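Beta-N-acetylglucosaminidase (Thermotoga maritima, PDB 3WO8) probably hydrolyses terminal non-reducing N-acetylhexosamine residues from N-acetyl-beta-D-hexosaminides, as a glycoside hydrolase of family 3 built around a TIM barrel. Local coordinates at residues A110-I113 against M114-G118; D191-F194 against E195-W198; D256-M260 against S261-N265; E383-S386 against R387-V391. All coordinates share one frame; numbering follows the deposited sequence.

Contacts 1, 2 and 3 all belong to the family 3 barrel region, whereas contact 4 lies in the C-terminal part of the chain. Contact 3 begins at the end of barrel strand 253-257 and runs into helix 261-264; in family 3 glycosidases the nucleophilic aspartate is found at the end of this strand, so it is probably the one nearest to catalysis. Contact 2 is the start of a peripheral helix, its centre 24 Å from that of contact 3. Contact 1 closes helix 100-117 at the dimer interface, about 17 Å from contact 3 and also about 17 Å from contact 4 between nearest atoms. Contacts 2 and 4, with centres 55 Å apart, lie on opposite sides of the chain's centre.

Contact 1. Residues A110-I113 against M114-G118; sequences AGKI and MEIVG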
# COMPACT_ATOMS: atom_id res chain seq x y z
N ALA B 110 2.57 -8.32 -7.58
CA ALA B 110 2.58 -6.91 -8.01
C ALA B 110 1.50 -6.65 -9.03
O ALA B 110 0.71 -5.71 -8.91
CB ALA B 110 3.92 -6.57 -8.60
N GLY B 111 1.44 -7.52 -10.03
CA GLY B 111 0.38 -7.48 -11.02
C GLY B 111 -1.03 -7.53 -10.42
O GLY B 111 -1.92 -6.74 -10.83
N LYS B 112 -1.25 -8.45 -9.49
CA LYS B 112 -2.59 -8.65 -8.98
C LYS B 112 -3.01 -7.39 -8.20
O LYS B 112 -4.12 -6.89 -8.31
CB LYS B 112 -2.66 -9.95 -8.15
CG LYS B 112 -4.07 -10.40 -7.82
CD LYS B 112 -4.79 -11.09 -9.00
CE LYS B 112 -6.27 -11.40 -8.73
NZ LYS B 112 -7.06 -10.18 -8.38
N ILE B 113 -2.09 -6.81 -7.46
CA ILE B 113 -2.38 -5.55 -6.80
C ILE B 113 -2.61 -4.36 -7.77
O ILE B 113 -3.51 -3.55 -7.58
CB ILE B 113 -1.29 -5.25 -5.76
CG1 ILE B 113 -1.39 -6.31 -4.62
CG2 ILE B 113 -1.48 -3.85 -5.19
CD1 ILE B 113 -0.20 -6.28 -3.68
N MET B 114 -1.79 -4.25 -8.79
CA MET B 114 -1.99 -3.17 -9.74
C MET B 114 -3.39 -3.27 -10.27
O MET B 114 -4.12 -2.28 -10.41
CB MET B 114 -0.97 -3.29 -10.87
CG MET B 114 0.38 -2.69 -10.53
SD MET B 114 1.64 -3.39 -11.58
CE MET B 114 3.16 -2.99 -10.71
N GLU B 115 -3.80 -4.50 -10.50
CA GLU B 115 -5.08 -4.75 -11.10
C GLU B 115 -6.26 -4.30 -10.26
O GLU B 115 -7.23 -3.72 -10.77
CB GLU B 115 -5.21 -6.22 -11.37
CG GLU B 115 -6.23 -6.50 -12.43
CD GLU B 115 -7.23 -7.46 -11.95
OE1 GLU B 115 -8.11 -7.01 -11.18
OE2 GLU B 115 -7.09 -8.64 -12.33
N ILE B 116 -6.16 -4.60 -8.97
CA ILE B 116 -7.18 -4.24 -8.01
C ILE B 116 -7.28 -2.72 -7.93
O ILE B 116 -8.37 -2.16 -7.77
CB ILE B 116 -6.84 -4.86 -6.65
CG1 ILE B 116 -7.20 -6.33 -6.69
CG2 ILE B 116 -7.63 -4.20 -5.54
CD1 ILE B 116 -6.63 -7.16 -5.55
N VAL B 117 -6.12 -2.08 -8.05
CA VAL B 117 -6.02 -0.65 -7.90
C VAL B 117 -6.61 0.01 -9.15
O VAL B 117 -7.21 1.07 -9.08
CB VAL B 117 -4.54 -0.27 -7.79
CG1 VAL B 117 -4.37 1.22 -7.83
CG2 VAL B 117 -3.92 -0.79 -6.52
N GLY B 118 -6.39 -0.63 -10.29
CA GLY B 118 -7.00 -0.19 -11.52
C GLY B 118 -6.03 0.01 -12.65
O GLY B 118 -6.40 0.45 -13.71
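M114 folds back over the preceding turn of its helix, along the carbonyl of A110. Its CG stands beside the backbone N and anti to the carbonyl carbon (chi1 -83°), and from there the thioether runs out extended. This course brings M114 CG within 3.4 Å of A110 O and leaves M114 CE 4.2 Å from A110 CB, so the methionine lies alongside the alanine one turn earlier. The backbone joins the same pair, M114 N giving a hydrogen bond of 2.9 Å to A110 O. The next three donors, E115 N, I116 N and V117 N, repeat this pattern to the carbonyls of G111, K112 and I113.

Another face of the helix carries K112, whose chain leaves anti to the backbone N (chi1 -168°) and then bends twice. The bends carry K112 NZ to 4.2 Å from I116 CD1, and to the same 4.2 Å from E115 OE2, where opposite charges face each other beyond salt-bridge range. I113 and V117 meet through one branch each, I113 CG2 lying 4.1 Å from V117 CG2. The latter methyl also presses closely on the backbone, V117 CG2 to I113 O being 3.0 Å. G118, with a phi of 128°, is the C-prime residue of a Schellman motif that ends the helix.

Around this turn, A110 and M114 pack on Y161 of helix 147-164, and I113 and V117 on Y85 in a loop. I116 meets V109 of the second subunit, and I113 meets I116 of that subunit, which places the turn at the dimer interface.

Contact 2. Residues D191-F194 against E195-W198; sequences DAPF and EKLW
The phenyl ring of F194 and the indole of W198, one helical turn apart, lie side by side and point the same way. They meet obliquely, with F194 CZ 4.0 Å from W198 CE3 and neither ring squarely on the other's face or edge. Both side chains leave the backbone alike, CG anti to N (chi1 174° in F194 and -175° in W198), which carries the two rings out in the same direction. Obliquely placed against the phenyl ring is also the backbone N of E195. Beyond the two segments, the indole makes cation-pi contacts with K246 and R206, and W198 leans on V242 and I247 of helix 236-247, while F194 rests on I227.

The helix is just starting here. W198 N donates a hydrogen bond of 2.9 Å to F194 O. P193 O receives L197 N in its carbonyl plane at 3.1 Å, nearly straight at 160°, and K196 N by a weak, bent bond. The proline thus serves with its carbonyl as first acceptor of the helix, its ring placing CG 4.2 Å from K196 CB. On the buried side, A192 CB meets one branch of the leucine, L197 CD1, at 3.6 Å, and the leucine continues onto L202 and I227.

P193 occupies the N-cap position, so A192 and L197 stand just before the cap and four residues after it. This pairing is that of a hydrophobic staple, here opening the short helix 194-199 on the periphery of the TIM-barrel region.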
# COMPACT_ATOMS: atom_id res chain seq x y z
N ASP B 191 28.36 1.25 -29.84
CA ASP B 191 29.11 0.98 -31.07
C ASP B 191 29.44 -0.50 -31.25
O ASP B 191 30.28 -0.85 -32.08
CB ASP B 191 30.39 1.84 -31.13
CG ASP B 191 31.27 1.67 -29.90
OD1 ASP B 191 31.01 0.78 -29.06
OD2 ASP B 191 32.22 2.46 -29.78
N ALA B 192 28.77 -1.35 -30.49
CA ALA B 192 29.06 -2.77 -30.53
C ALA B 192 28.63 -3.38 -31.85
O ALA B 192 27.62 -2.98 -32.43
CB ALA B 192 28.38 -3.48 -29.38
N PRO B 193 29.44 -4.31 -32.36
CA PRO B 193 29.03 -5.06 -33.52
C PRO B 193 27.63 -5.65 -33.34
O PRO B 193 27.35 -6.33 -32.35
CB PRO B 193 30.09 -6.18 -33.60
CG PRO B 193 31.04 -5.97 -32.45
CD PRO B 193 30.86 -4.54 -32.05
N PHE B 194 26.75 -5.42 -34.31
CA PHE B 194 25.41 -6.01 -34.27
C PHE B 194 25.36 -7.45 -33.82
O PHE B 194 24.35 -7.91 -33.34
CB PHE B 194 24.77 -5.95 -35.64
CG PHE B 194 23.46 -6.66 -35.71
CD1 PHE B 194 22.26 -6.00 -35.43
CD2 PHE B 194 23.40 -8.00 -36.08
CE1 PHE B 194 21.04 -6.66 -35.54
CE2 PHE B 194 22.18 -8.67 -36.17
CZ PHE B 194 21.00 -8.00 -35.91
N GLU B 195 26.44 -8.19 -34.03
CA GLU B 195 26.46 -9.58 -33.61
C GLU B 195 26.55 -9.64 -32.08
O GLU B 195 25.85 -10.43 -31.45
CB GLU B 195 27.62 -10.33 -34.26
CG GLU B 195 27.45 -11.85 -34.25
CD GLU B 195 28.77 -12.59 -34.00
OE1 GLU B 195 28.83 -13.82 -34.25
OE2 GLU B 195 29.75 -11.96 -33.55
N LYS B 196 27.40 -8.82 -31.48
CA LYS B 196 27.47 -8.76 -30.02
C LYS B 196 26.09 -8.40 -29.47
O LYS B 196 25.61 -9.06 -28.54
CB LYS B 196 28.51 -7.75 -29.54
CG LYS B 196 29.78 -8.38 -28.98
CD LYS B 196 30.44 -7.44 -27.96
CE LYS B 196 31.08 -8.18 -26.80
NZ LYS B 196 30.97 -7.43 -25.51
N LEU B 197 25.48 -7.37 -30.05
CA LEU B 197 24.09 -7.01 -29.75
C LEU B 197 23.10 -8.14 -29.75
O LEU B 197 22.32 -8.32 -28.80
CB LEU B 197 23.55 -6.01 -30.76
CG LEU B 197 23.45 -4.57 -30.26
CD1 LEU B 197 24.81 -4.04 -29.83
CD2 LEU B 197 22.79 -3.68 -31.32
N TRP B 198 23.10 -8.88 -30.86
CA TRP B 198 22.15 -9.97 -31.08
C TRP B 198 22.38 -11.07 -30.05
O TRP B 198 21.44 -11.56 -29.45
CB TRP B 198 22.30 -10.51 -32.51
CG TRP B 198 21.29 -11.53 -32.80
CD1 TRP B 198 21.47 -12.88 -32.80
CD2 TRP B 198 19.89 -11.31 -33.07
NE1 TRP B 198 20.29 -13.51 -33.08
CE2 TRP B 198 19.30 -12.57 -33.25
CE3 TRP B 198 19.08 -10.17 -33.19
CZ2 TRP B 198 17.93 -12.74 -33.54
CZ3 TRP B 198 17.70 -10.33 -33.48
CH2 TRP B 198 17.15 -11.60 -33.66

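Contact 3. Residues D256-M260 against S261-N265; sequences DAMEM and SAVSN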
# COMPACT_ATOMS: atom_id res chain seq x y z
N ASP B 256 9.97 5.62 -25.69
CA ASP B 256 10.37 6.21 -24.43
C ASP B 256 9.86 7.66 -24.54
O ASP B 256 9.32 8.03 -25.60
CB ASP B 256 11.86 6.09 -24.17
CG ASP B 256 12.20 6.21 -22.69
OD1 ASP B 256 11.39 6.81 -21.97
OD2 ASP B 256 13.24 5.72 -22.22
N ALA B 257 9.92 8.44 -23.47
CA ALA B 257 9.26 9.76 -23.47
C ALA B 257 9.95 10.71 -24.43
O ALA B 257 11.17 10.90 -24.36
CB ALA B 257 9.26 10.34 -22.08
N MET B 258 9.18 11.34 -25.32
CA MET B 258 9.80 12.09 -26.42
C MET B 258 10.41 13.42 -25.97
O MET B 258 11.34 13.88 -26.58
CB MET B 258 8.85 12.28 -27.60
CG MET B 258 8.25 10.99 -28.15
SD MET B 258 9.21 9.90 -29.26
CE MET B 258 10.64 9.75 -28.25
N GLU B 259 9.95 13.99 -24.87
CA GLU B 259 10.63 15.16 -24.32
C GLU B 259 12.07 14.90 -23.82
O GLU B 259 12.83 15.86 -23.65
CB GLU B 259 9.84 15.78 -23.19
CG GLU B 259 8.38 16.00 -23.53
CD GLU B 259 7.52 14.84 -23.09
OE1 GLU B 259 8.09 13.70 -22.94
OE2 GLU B 259 6.29 15.08 -22.91
N MET B 260 12.46 13.66 -23.56
CA MET B 260 13.81 13.42 -23.09
C MET B 260 14.78 14.03 -24.09
O MET B 260 14.58 13.91 -25.30
CB MET B 260 14.09 11.92 -22.92
CG MET B 260 13.63 11.36 -21.59
SD MET B 260 13.51 9.58 -21.61
CE MET B 260 15.14 9.07 -21.10
N SER B 261 15.82 14.69 -23.57
CA SER B 261 16.73 15.49 -24.42
C SER B 261 17.39 14.72 -25.60
O SER B 261 17.43 15.22 -26.75
CB SER B 261 17.79 16.14 -23.55
OG SER B 261 18.89 15.28 -23.41
N ALA B 262 17.86 13.51 -25.34
CA ALA B 262 18.38 12.64 -26.40
C ALA B 262 17.57 12.69 -27.71
O ALA B 262 18.12 12.51 -28.80
CB ALA B 262 18.49 11.22 -25.90
N VAL B 263 16.27 12.91 -27.63
CA VAL B 263 15.48 13.12 -28.86
C VAL B 263 14.96 14.55 -28.98
O VAL B 263 14.81 15.05 -30.08
CB VAL B 263 14.28 12.13 -29.01
CG1 VAL B 263 14.75 10.68 -28.98
CG2 VAL B 263 13.25 12.33 -27.93
N SER B 264 14.68 15.20 -27.86
CA SER B 264 14.16 16.56 -27.88
C SER B 264 15.15 17.58 -28.44
O SER B 264 14.73 18.54 -29.08
CB SER B 264 13.74 16.99 -26.49
OG SER B 264 12.35 16.90 -26.41
N ASN B 265 16.44 17.36 -28.18
CA ASN B 265 17.48 18.29 -28.56
C ASN B 265 17.93 18.07 -30.00
O ASN B 265 18.51 18.95 -30.61
CB ASN B 265 18.72 18.16 -27.65
CG ASN B 265 18.45 18.61 -26.20
OD1 ASN B 265 17.44 19.25 -25.90
ND2 ASN B 265 19.38 18.27 -25.31
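M258 and V263 meet across a type I beta turn, A257 to M260, that leads directly into the short helix 261-264 after barrel strand 253-257. The methionine is bent at chi2 (-79°) and again at chi3, which turns its terminal methyl back until M258 CE lies 3.7 Å from V263 CG2, the two side chains lying aslant. M260, at the N-cap position, offers its carbonyl to the first turn of the helix: M260 O accepts V263 N at 3.0 Å and S264 N at 2.9 Å, from opposite faces of the carbonyl plane. The two bonds together hold this oxygen between consecutive amides. S264 turns its hydroxyl back toward the turn, with OG 3.0 Å from E259 O.

One shell further out, H221 touches both M258 and V263, while M258 also packs on I284 of the neighbouring strand 283-286 and is joined to L285 through the backbone. The carboxylate of E259 points elsewhere, E259 OE2 taking hydrogen bonds from D288 N and N291 ND2, which tie the turn to the residues after that strand. At the strand's end the carboxylate of D256 turns back to the amide that follows it: A257 N donates to D256 OD1 at 2.7 Å, on the anti side of the oxygen and 21° out of the carboxylate plane.

Contact 4. Residues E383-S386 against R387-V391; sequences EIVS and RFFEV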
# COMPACT_ATOMS: atom_id res chain seq x y z
N GLU B 383 -4.84 21.23 2.30
CA GLU B 383 -4.32 20.88 0.93
C GLU B 383 -5.46 20.46 -0.02
O GLU B 383 -5.38 20.70 -1.22
CB GLU B 383 -3.16 19.86 0.96
CG GLU B 383 -3.44 18.46 0.43
CD GLU B 383 -3.27 18.34 -1.10
OE1 GLU B 383 -2.36 18.94 -1.71
OE2 GLU B 383 -4.06 17.61 -1.72
N ILE B 384 -6.52 19.87 0.53
CA ILE B 384 -7.64 19.41 -0.27
C ILE B 384 -8.41 20.63 -0.76
O ILE B 384 -8.62 20.81 -1.94
CB ILE B 384 -8.60 18.48 0.54
CG1 ILE B 384 -7.89 17.18 0.97
CG2 ILE B 384 -9.83 18.15 -0.29
CD1 ILE B 384 -8.65 16.41 2.02
N VAL B 385 -8.79 21.48 0.18
CA VAL B 385 -9.52 22.67 -0.16
C VAL B 385 -8.69 23.60 -1.05
O VAL B 385 -9.25 24.31 -1.88
CB VAL B 385 -9.94 23.38 1.12
CG1 VAL B 385 -10.54 24.73 0.80
CG2 VAL B 385 -10.93 22.50 1.89
N SER B 386 -7.37 23.57 -0.91
CA SER B 386 -6.53 24.40 -1.78
C SER B 386 -6.76 24.06 -3.24
O SER B 386 -6.39 24.83 -4.09
CB SER B 386 -5.06 24.23 -1.48
OG SER B 386 -4.47 23.23 -2.31
N ARG B 387 -7.34 22.90 -3.53
CA ARG B 387 -7.56 22.52 -4.93
C ARG B 387 -8.68 23.30 -5.58
O ARG B 387 -8.75 23.36 -6.79
CB ARG B 387 -7.80 21.02 -5.07
CG ARG B 387 -6.58 20.21 -4.68
CD ARG B 387 -6.68 18.71 -4.96
NE ARG B 387 -5.31 18.24 -4.96
CZ ARG B 387 -4.52 18.19 -6.03
NH1 ARG B 387 -3.27 17.78 -5.86
NH2 ARG B 387 -4.96 18.51 -7.27
N PHE B 388 -9.52 23.91 -4.76
CA PHE B 388 -10.67 24.70 -5.22
C PHE B 388 -10.69 26.18 -4.81
O PHE B 388 -11.65 26.88 -5.10
CB PHE B 388 -11.93 24.09 -4.63
CG PHE B 388 -12.01 22.61 -4.78
CD1 PHE B 388 -12.57 22.05 -5.90
CD2 PHE B 388 -11.55 21.77 -3.77
CE1 PHE B 388 -12.66 20.67 -6.04
CE2 PHE B 388 -11.65 20.39 -3.89
CZ PHE B 388 -12.20 19.84 -5.03
N PHE B 389 -9.69 26.64 -4.07
CA PHE B 389 -9.57 28.05 -3.68
C PHE B 389 -8.12 28.56 -3.78
O PHE B 389 -7.14 27.87 -3.43
CB PHE B 389 -10.07 28.23 -2.27
CG PHE B 389 -11.50 27.91 -2.12
CD1 PHE B 389 -11.91 26.61 -1.97
CD2 PHE B 389 -12.47 28.91 -2.15
CE1 PHE B 389 -13.25 26.31 -1.84
CE2 PHE B 389 -13.81 28.62 -2.03
CZ PHE B 389 -14.20 27.32 -1.87
N GLU B 390 -8.00 29.81 -4.23
CA GLU B 390 -6.68 30.41 -4.50
C GLU B 390 -6.10 31.09 -3.25
O GLU B 390 -4.91 31.42 -3.21
CB GLU B 390 -6.76 31.39 -5.68
CG GLU B 390 -7.86 32.43 -5.57
CD GLU B 390 -8.29 32.95 -6.92
OE1 GLU B 390 -8.62 32.14 -7.82
OE2 GLU B 390 -8.32 34.19 -7.10
N VAL B 391 -6.96 31.28 -2.25
CA VAL B 391 -6.54 31.77 -0.95
C VAL B 391 -7.34 31.16 0.21
O VAL B 391 -8.55 30.98 0.12
CB VAL B 391 -6.64 33.30 -0.89
CG1 VAL B 391 -5.87 33.83 0.30
CG2 VAL B 391 -6.13 33.93 -2.18
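E383 and R387 lie side by side near the end of helix 374-385, the helix of a beta-alpha-beta crossover between the parallel strands 357-363 and 391-397. The carboxylate approaches the edge of the guanidinium, E383 OE2 forming a long salt bridge of 3.5 Å to R387 NE, although the place of that oxygen is not fully certain; the two planes are 57° apart. The arginine reaches there because its chain is extended from CG to NE, and beyond it R387 NH1 forms a salt bridge with D26 in the barrel region.

At I384 the carbonyl takes R387 N at 2.9 Å, from above its plane, and R387 CB packs 3.2 Å from the same I384 O. The F388 ring, with R387 CB over one face, continues toward Y466 and L469 of helix 462-471.

V385 gathers three groups round one oxygen. F388 N donates to V385 O at 2.9 Å, F389 N gives a weak bond at 3.2 Å, and the F389 ring turns its edge to it. The same ring meets the valine's branch anti to the backbone N, with V385 CG1 3.6 Å from F389 CD1; both residues also pack on V358 of strand 357-363. S386 closes the segment by pointing its hydroxyl back along the helix: S386 OG donates to E383 O at 2.9 Å, from 35° above the carbonyl plane.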